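Local coordinates for putative transcriptional regulator TRANSCRIPTION REGULATOR protein (Rhizobium meliloti, PDB 5NLA) that probably binds specific DNA sequences as an AraC-like transcriptional activator that responds to c-di-GMP and regulates extracellular polysaccharide production, at residues A[254-259]-A[272-277]; A[204-208]-A[223-227]. All coordinates share one frame. Residues are numbered along the deposited sequence.

Contact 1: residues A[254-259]-A[272-277]; sequences RAHRYI and TICREL
Residues 254-259 form part of helix 251-261, and 272-275 end the short helix 270-275; Glu276 (phi/psi -82/12) is the first residue beyond it to leave helical angles. Ala255 and Ile273 set the register, their CA atoms 7.0 Å apart, and 407 Å² is buried. Tyr258, with chi1 t, projects across the gap, and its hydroxyl lies among polar atoms: Thr272 OG1 donates to Tyr258 OH at 3.0 Å, while Glu276 OE2 lies 2.7 Å from Tyr258 OH and 2.6 Å from Thr272 OG1. Arg275 NH2 also makes a long salt bridge of 3.8 Å to Glu276 OE2. At the other end, Arg254 NH1 reaches Leu277 O in a weak hydrogen bond (3.3 Å, 152°), whereas Arg254 NE is held more firmly by the Met249 carbonyl. Within the segments, helical bonds occupy Arg254 O (from Tyr258 N, 2.9 Å), Ala255 O (from Ile259 N, 3.0 Å) and Thr272 O (from Glu276 N, 2.9 Å). Between the polar ends lies an apolar strip: Leu277 CD1 meets Ala255 CB at 3.8 Å, and Ile273, in its mt rotamer, sets CG1 3.9 Å from Tyr258 CD2 and CD1 3.9 Å from Ile259 CG1. Ile273 continues onto Leu284 of helix 281-288 and Ile298 of helix 294-306. Helix 251-261 thus packs on 272-277 through Tyr258, Ala255 and Ile259, and the succession of helix 270-275 and helix 281-288, joined by Ile273 on Leu284, is consistent with a helix-turn-helix unit of an AraC-family domain.

Contact 2: residues A[204-208]-A[223-227]; sequences YINGM and IVRTI
Segments 204-208 and 223-227 are helical throughout, belonging to helices 196-211 and 220-234. Their axes run nearly antiparallel, at 157° (signed crossing angle -157°), with a closest approach of 11.9 Å, a separation left to the long side chains of Tyr204, Met208 and the isoleucines to fill. Tyr204 faces Ile227 (CA-CA 8.2 Å) and Met208 faces Ile223 (8.6 Å). The aliphatic and thioether contacts come from Met208 (ttp), extended as far as SD, with its methyl turned by chi3 p: its SD lies 3.9 Å from Ile223 CG2 and 3.8 Å from Ile227 CD1. The aromatic contacts come from Tyr204, also chi1 t. Ile227 CG1 packs at the ring edge, 3.6 Å from Tyr204 CE2, and Thr226 OG1 sits over one ring face, 3.4 Å from the same CE2. Tyr204 OH ends 3.5 Å from Ile223 CA. Beneath lies the seven-stranded antiparallel sheet: Met208 touches Ile99 and Leu94, and Ile227 touches Leu97 and Leu171. Backbone groups pair within their own helices (Met208 N to Tyr204 O 2.9 Å, Ile227 N to Ile223 O 3.0 Å). No hydrogen bond crosses, so the 248 Å² interface implies cohesion by shape and dispersion.

How the contacts relate
Contact 2 is the more deeply buried, with three of its five touching residues buried and none exposed; contact 1 is only partly buried, and Glu276 in it is exposed. They share no helix, but their elements are consecutive: helix 220-234, the second partner of contact 2, is followed in the chain by helix 251-261, the first partner of contact 1. Contact 2 joins two long helices lying on a β-sheet and is essentially apolar, whereas contact 1 combines an apolar centre with polar ends among the helices of the probable DNA-binding domain. Their centres are 32 Å apart and their nearest atoms about 15 Å, so they do not touch.

Contact 1: residues A[254-259]-A[272-277]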
loop_
_atom_site.group_PDB
_atom_site.type_symbol
_atom_site.label_atom_id
_atom_site.label_comp_id
_atom_site.label_asym_id
_atom_site.label_seq_id
_atom_site.Cartn_x
_atom_site.Cartn_y
_atom_site.Cartn_z
ATOM N N ARG A 254 1.927 2.434 -13.455
ATOM C CA ARG A 254 2.573 2.824 -14.713
ATOM C C ARG A 254 2.367 4.296 -15.055
ATOM O O ARG A 254 3.292 4.940 -15.541
ATOM C CB ARG A 254 2.150 1.912 -15.872
ATOM C CG ARG A 254 2.896 0.586 -15.855
ATOM C CD ARG A 254 2.569 -0.298 -17.037
ATOM N NE ARG A 254 1.163 -0.703 -16.991
ATOM C CZ ARG A 254 0.267 -0.561 -17.976
ATOM N NH1 ARG A 254 0.596 -0.043 -19.165
ATOM N NH2 ARG A 254 -0.985 -0.968 -17.769
ATOM N N ALA A 255 1.174 4.818 -14.770
ATOM C CA ALA A 255 0.850 6.236 -14.957
ATOM C C ALA A 255 1.614 7.149 -13.996
ATOM O O ALA A 255 2.210 8.145 -14.420
ATOM C CB ALA A 255 -0.640 6.462 -14.787
ATOM N N HIS A 256 1.588 6.815 -12.705
ATOM C CA HIS A 256 2.329 7.594 -11.705
ATOM C C HIS A 256 3.843 7.628 -11.975
ATOM O O HIS A 256 4.498 8.651 -11.704
ATOM C CB HIS A 256 2.055 7.093 -10.279
ATOM C CG HIS A 256 0.783 7.611 -9.681
ATOM N ND1 HIS A 256 0.173 7.005 -8.608
ATOM C CD2 HIS A 256 0.005 8.672 -10.000
ATOM C CE1 HIS A 256 -0.917 7.670 -8.282
ATOM N NE2 HIS A 256 -1.043 8.687 -9.111
ATOM N N ARG A 257 4.376 6.527 -12.514
ATOM C CA ARG A 257 5.786 6.440 -12.884
ATOM C C ARG A 257 6.081 7.275 -14.119
ATOM O O ARG A 257 7.031 8.064 -14.126
ATOM C CB ARG A 257 6.207 4.995 -13.158
ATOM C CG ARG A 257 7.711 4.834 -13.366
ATOM C CD ARG A 257 8.116 3.393 -13.591
ATOM N NE ARG A 257 7.430 2.796 -14.735
ATOM C CZ ARG A 257 7.466 1.502 -15.049
ATOM N NH1 ARG A 257 8.171 0.643 -14.313
ATOM N NH2 ARG A 257 6.790 1.054 -16.107
ATOM N N TYR A 258 5.281 7.079 -15.166
ATOM C CA TYR A 258 5.436 7.851 -16.393
ATOM C C TYR A 258 5.499 9.332 -16.046
ATOM O O TYR A 258 6.457 10.004 -16.389
ATOM C CB TYR A 258 4.302 7.575 -17.377
ATOM C CG TYR A 258 4.527 8.267 -18.689
ATOM C CD1 TYR A 258 5.314 7.683 -19.676
ATOM C CD2 TYR A 258 3.987 9.529 -18.932
ATOM C CE1 TYR A 258 5.547 8.332 -20.874
ATOM C CE2 TYR A 258 4.215 10.190 -20.124
ATOM C CZ TYR A 258 4.993 9.597 -21.102
ATOM O OH TYR A 258 5.210 10.283 -22.292
ATOM N N ILE A 259 4.491 9.813 -15.327
ATOM C CA ILE A 259 4.443 11.199 -14.864
ATOM C C ILE A 259 5.695 11.599 -14.103
ATOM O O ILE A 259 6.242 12.664 -14.364
ATOM C CB ILE A 259 3.177 11.483 -14.015
ATOM C CG1 ILE A 259 1.959 11.594 -14.939
ATOM C CG2 ILE A 259 3.311 12.763 -13.182
ATOM C CD1 ILE A 259 0.629 11.534 -14.219
ATOM N N THR A 272 -0.447 12.116 -24.415
ATOM C CA THR A 272 0.799 11.364 -24.404
ATOM C C THR A 272 0.791 10.251 -23.368
ATOM O O THR A 272 1.251 9.153 -23.663
ATOM C CB THR A 272 2.049 12.247 -24.204
ATOM O OG1 THR A 272 3.207 11.411 -24.168
ATOM C CG2 THR A 272 2.006 13.035 -22.920
ATOM N N ILE A 273 0.249 10.529 -22.176
ATOM C CA ILE A 273 0.168 9.534 -21.096
ATOM C C ILE A 273 -0.678 8.362 -21.573
ATOM O O ILE A 273 -0.259 7.213 -21.464
ATOM C CB ILE A 273 -0.447 10.108 -19.794
ATOM C CG1 ILE A 273 0.458 11.178 -19.184
ATOM C CG2 ILE A 273 -0.687 9.000 -18.755
ATOM C CD1 ILE A 273 -0.227 12.036 -18.139
ATOM N N CYS A 274 -1.864 8.676 -22.091
ATOM C CA CYS A 274 -2.821 7.677 -22.587
ATOM C C CYS A 274 -2.247 6.782 -23.664
ATOM O O CYS A 274 -2.355 5.550 -23.597
ATOM C CB CYS A 274 -4.050 8.383 -23.152
ATOM S SG CYS A 274 -5.032 9.114 -21.846
ATOM N N ARG A 275 -1.656 7.427 -24.664
ATOM C CA ARG A 275 -0.953 6.736 -25.735
ATOM C C ARG A 275 0.097 5.799 -25.125
ATOM O O ARG A 275 0.081 4.594 -25.378
ATOM C CB ARG A 275 -0.309 7.757 -26.679
ATOM C CG ARG A 275 0.213 7.172 -27.978
ATOM C CD ARG A 275 0.760 8.251 -28.910
ATOM N NE ARG A 275 1.743 9.101 -28.224
ATOM C CZ ARG A 275 1.745 10.438 -28.167
ATOM N NH1 ARG A 275 0.834 11.182 -28.800
ATOM N NH2 ARG A 275 2.706 11.048 -27.473
ATOM N N GLU A 276 0.931 6.348 -24.244
ATOM C CA GLU A 276 2.060 5.615 -23.657
ATOM C C GLU A 276 1.714 4.697 -22.453
ATOM O O GLU A 276 2.615 4.239 -21.753
ATOM C CB GLU A 276 3.187 6.611 -23.323
ATOM C CG GLU A 276 3.610 7.419 -24.557
ATOM C CD GLU A 276 4.868 8.264 -24.389
ATOM O OE1 GLU A 276 5.900 7.762 -23.896
ATOM O OE2 GLU A 276 4.847 9.443 -24.796
ATOM N N LEU A 277 0.420 4.463 -22.207
ATOM C CA LEU A 277 -0.075 3.357 -21.374
ATOM C C LEU A 277 -0.860 2.305 -22.179
ATOM O O LEU A 277 -1.167 1.235 -21.656
ATOM C CB LEU A 277 -0.997 3.890 -20.271
ATOM C CG LEU A 277 -0.390 4.785 -19.183
ATOM C CD1 LEU A 277 -1.491 5.372 -18.312
ATOM C CD2 LEU A 277 0.617 4.037 -18.322
#

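Contact 2: residues A[204-208]-A[223-227]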
loop_
_atom_site.group_PDB
_atom_site.type_symbol
_atom_site.label_atom_id
_atom_site.label_comp_id
_atom_site.label_asym_id
_atom_site.label_seq_id
_atom_site.Cartn_x
_atom_site.Cartn_y
_atom_site.Cartn_z
ATOM N N TYR A 204 11.388 2.073 15.578
ATOM C CA TYR A 204 10.847 3.396 15.302
ATOM C C TYR A 204 9.332 3.357 15.205
ATOM O O TYR A 204 8.653 4.196 15.793
ATOM C CB TYR A 204 11.431 3.988 14.012
ATOM C CG TYR A 204 11.063 5.451 13.818
ATOM C CD1 TYR A 204 11.607 6.440 14.641
ATOM C CD2 TYR A 204 10.152 5.843 12.837
ATOM C CE1 TYR A 204 11.263 7.772 14.482
ATOM C CE2 TYR A 204 9.810 7.179 12.672
ATOM C CZ TYR A 204 10.368 8.138 13.496
ATOM O OH TYR A 204 10.032 9.462 13.343
ATOM N N ILE A 205 8.814 2.377 14.469
ATOM C CA ILE A 205 7.368 2.215 14.284
ATOM C C ILE A 205 6.657 1.910 15.610
ATOM O O ILE A 205 5.560 2.416 15.848
ATOM C CB ILE A 205 7.055 1.143 13.206
ATOM C CG1 ILE A 205 7.488 1.654 11.823
ATOM C CG2 ILE A 205 5.569 0.788 13.181
ATOM C CD1 ILE A 205 7.633 0.561 10.787
ATOM N N ASN A 206 7.285 1.095 16.458
ATOM C CA ASN A 206 6.765 0.808 17.803
ATOM C C ASN A 206 6.691 2.053 18.676
ATOM O O ASN A 206 5.652 2.322 19.281
ATOM C CB ASN A 206 7.604 -0.268 18.503
ATOM C CG ASN A 206 7.180 -1.662 18.109
ATOM O OD1 ASN A 206 7.767 -2.278 17.220
ATOM N ND2 ASN A 206 6.114 -2.152 18.734
ATOM N N GLY A 207 7.789 2.805 18.735
ATOM C CA GLY A 207 7.821 4.090 19.439
ATOM C C GLY A 207 6.778 5.076 18.934
ATOM O O GLY A 207 6.190 5.826 19.713
ATOM N N MET A 208 6.548 5.064 17.626
ATOM C CA MET A 208 5.519 5.893 17.000
ATOM C C MET A 208 4.119 5.405 17.397
ATOM O O MET A 208 3.310 6.202 17.880
ATOM C CB MET A 208 5.699 5.875 15.477
ATOM C CG MET A 208 4.855 6.874 14.695
ATOM S SD MET A 208 4.696 6.383 12.965
ATOM C CE MET A 208 3.724 4.883 13.094
ATOM N N ILE A 223 8.555 12.776 10.761
ATOM C CA ILE A 223 8.253 11.353 10.956
ATOM C C ILE A 223 8.183 10.680 9.593
ATOM O O ILE A 223 8.836 9.656 9.370
ATOM C CB ILE A 223 6.939 11.111 11.752
ATOM C CG1 ILE A 223 7.093 11.567 13.204
ATOM C CG2 ILE A 223 6.553 9.632 11.749
ATOM C CD1 ILE A 223 5.787 11.667 13.969
ATOM N N VAL A 224 7.417 11.280 8.683
ATOM C CA VAL A 224 7.253 10.739 7.329
ATOM C C VAL A 224 8.608 10.581 6.646
ATOM O O VAL A 224 8.863 9.576 5.983
ATOM C CB VAL A 224 6.333 11.619 6.442
ATOM C CG1 VAL A 224 6.223 11.037 5.029
ATOM C CG2 VAL A 224 4.950 11.770 7.074
ATOM N N ARG A 225 9.476 11.568 6.832
ATOM C CA ARG A 225 10.795 11.553 6.210
ATOM C C ARG A 225 11.713 10.432 6.735
ATOM O O ARG A 225 12.379 9.778 5.930
ATOM C CB ARG A 225 11.478 12.930 6.322
ATOM C CG ARG A 225 12.229 13.308 5.059
ATOM C CD ARG A 225 12.680 14.763 5.026
ATOM N NE ARG A 225 12.953 15.162 3.641
ATOM C CZ ARG A 225 13.886 16.028 3.238
ATOM N NH1 ARG A 225 14.692 16.657 4.097
ATOM N NH2 ARG A 225 14.014 16.274 1.932
ATOM N N THR A 226 11.736 10.181 8.048
ATOM C CA THR A 226 12.640 9.130 8.576
ATOM C C THR A 226 12.071 7.747 8.229
ATOM O O THR A 226 12.836 6.818 7.974
ATOM C CB THR A 226 13.047 9.232 10.098
ATOM O OG1 THR A 226 12.549 8.116 10.851
ATOM C CG2 THR A 226 12.620 10.526 10.762
ATOM N N ILE A 227 10.743 7.619 8.200
ATOM C CA ILE A 227 10.106 6.391 7.711
ATOM C C ILE A 227 10.442 6.151 6.235
ATOM O O ILE A 227 10.741 5.028 5.852
ATOM C CB ILE A 227 8.574 6.379 7.962
ATOM C CG1 ILE A 227 8.310 6.287 9.472
ATOM C CG2 ILE A 227 7.889 5.207 7.244
ATOM C CD1 ILE A 227 6.851 6.384 9.879
#